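Local coordinates for hypothetical protein Atu0492 (Agrobacterium tumefaciens str., PDB 2GMY), which is of unknown function but belongs to the carboxymuconolactone decarboxylase family and is probably an AhpD-like antioxidant defence protein, at the interface of chains A and B. Coordinates in Å, arbitrary orientation; residue numbers count along the deposited sequence, not the author numbering. Chains: chain A/B, Hypothetical protein Atu0492.

The interface of chains A and B. Residues chain A 24, 118, 121-122, 125; chain B 7, 11, 14.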
loop_
_atom_site.group_PDB
_atom_site.type_symbol
_atom_site.label_atom_id
_atom_site.label_comp_id
_atom_site.label_asym_id
_atom_site.label_seq_id
_atom_site.Cartn_x
_atom_site.Cartn_y
_atom_site.Cartn_z
ATOM N N TYR A 24 31.040 13.585 -7.391
ATOM C CA TYR A 24 30.735 13.362 -8.798
ATOM C C TYR A 24 29.441 14.080 -9.191
ATOM O O TYR A 24 29.408 14.803 -10.186
ATOM C CB TYR A 24 30.642 11.890 -9.201
ATOM C CG TYR A 24 30.020 11.824 -10.566
ATOM C CD1 TYR A 24 30.742 12.224 -11.687
ATOM C CD2 TYR A 24 28.672 11.475 -10.729
ATOM C CE1 TYR A 24 30.166 12.242 -12.942
ATOM C CE2 TYR A 24 28.081 11.488 -11.991
ATOM C CZ TYR A 24 28.835 11.874 -13.086
ATOM O OH TYR A 24 28.269 11.888 -14.337
ATOM N N GLU A 118 22.705 10.947 -21.936
ATOM C CA GLU A 118 23.792 11.262 -21.011
ATOM C C GLU A 118 23.236 11.945 -19.757
ATOM O O GLU A 118 23.561 11.554 -18.637
ATOM C CB GLU A 118 24.877 12.122 -21.671
ATOM C CG GLU A 118 26.042 12.409 -20.722
ATOM C CD GLU A 118 27.031 13.438 -21.256
ATOM O OE1 GLU A 118 26.690 14.182 -22.204
ATOM O OE2 GLU A 118 28.149 13.511 -20.704
ATOM N N VAL A 121 21.410 9.543 -17.450
ATOM C CA VAL A 121 22.306 8.759 -16.606
ATOM C C VAL A 121 22.761 9.583 -15.411
ATOM O O VAL A 121 22.740 9.099 -14.271
ATOM C CB VAL A 121 23.502 8.187 -17.402
ATOM C CG1 VAL A 121 24.424 7.384 -16.477
ATOM C CG2 VAL A 121 22.990 7.303 -18.522
ATOM N N LYS A 122 23.165 10.833 -15.660
ATOM C CA LYS A 122 23.564 11.746 -14.564
ATOM C C LYS A 122 22.428 11.926 -13.549
ATOM O O LYS A 122 22.626 11.834 -12.340
ATOM C CB LYS A 122 23.989 13.108 -15.123
ATOM C CG LYS A 122 25.217 13.040 -16.017
ATOM C CD LYS A 122 25.554 14.415 -16.561
ATOM C CE LYS A 122 26.834 14.359 -17.372
ATOM N NZ LYS A 122 27.099 15.699 -17.956
ATOM N N VAL A 125 21.874 8.553 -11.508
ATOM C CA VAL A 125 22.907 8.406 -10.476
ATOM C C VAL A 125 22.655 9.400 -9.329
ATOM O O VAL A 125 22.798 9.050 -8.155
ATOM C CB VAL A 125 24.317 8.610 -11.091
ATOM C CG1 VAL A 125 25.386 8.683 -10.011
ATOM C CG2 VAL A 125 24.628 7.473 -12.086
ATOM N N TYR B 7 24.088 2.549 -20.159
ATOM C CA TYR B 7 24.524 3.649 -19.292
ATOM C C TYR B 7 26.044 3.848 -19.212
ATOM O O TYR B 7 26.510 4.976 -19.057
ATOM C CB TYR B 7 23.884 3.556 -17.906
ATOM C CG TYR B 7 24.123 2.254 -17.200
ATOM C CD1 TYR B 7 25.200 2.104 -16.326
ATOM C CD2 TYR B 7 23.261 1.166 -17.386
ATOM C CE1 TYR B 7 25.424 0.896 -15.662
ATOM C CE2 TYR B 7 23.477 -0.048 -16.724
ATOM C CZ TYR B 7 24.565 -0.174 -15.868
ATOM O OH TYR B 7 24.803 -1.369 -15.211
ATOM N N SER B 11 27.199 7.600 -20.310
ATOM C CA SER B 11 28.011 8.407 -19.402
ATOM C C SER B 11 29.066 7.578 -18.662
ATOM O O SER B 11 28.842 7.101 -17.539
ATOM C CB SER B 11 27.152 9.209 -18.422
ATOM O OG SER B 11 27.975 9.935 -17.526
ATOM N N ALA B 14 29.753 8.814 -15.081
ATOM C CA ALA B 14 28.743 8.452 -14.092
ATOM C C ALA B 14 28.879 6.983 -13.699
ATOM O O ALA B 14 28.768 6.624 -12.512
ATOM C CB ALA B 14 27.346 8.749 -14.626
HETATM O O HOH W 1 29.187 11.985 -18.728
#
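The methyl group of B:Ala14 sits between A:Tyr24 and A:Val121, an example of a small residue whose size probably allows helix 12-27 of chain B to approach helices 12-26 and 117-139 of chain A. A:Val121 CG1 lies 3.7 Å from B:Ala14 CB, and A:Val125 CG2, one helical turn further along, adds a marginal contact at the pocket edge. On the other flank comes the phenol end of A:Tyr24. Its OH packs 3.3 Å from B:Ala14 CB, a contact and not a hydrogen bond, and CZ is 3.6 Å from B:Ala14 CA; with CG anti to the backbone N (chi1 167°) the ring extends towards the start of helix 12-27. A:Val121 spreads its two methyls over different partners: CG1 also touches B:Ser11 CB, while CG2 meets B:Tyr7 CB at 3.9 Å, the two side chains crossing at about a right angle. With CG between the backbone N and the carbonyl carbon (chi1 56°), the ring of B:Tyr7 points away from A:Val121 and leaves CB to make the contact.

Beyond this apolar core the contact is looser and polar. A:Glu118 CG stays 4.1 Å from B:Ser11 CB, and a water spans the gap, 2.7 Å from A:Glu118 OE2 and 2.7 Å from B:Ser11 OG. That hydroxyl also accepts the backbone N-H of B:Ala14, capping the first turn of its helix. Within chain A, A:Lys122 NZ forms a long salt bridge (3.7 Å) to A:Glu118 OE2, which may help place the carboxylate beside the water. Repeated by two-fold symmetry, the patch helps join the two chains, plausibly as a dimer within the six-chain assembly.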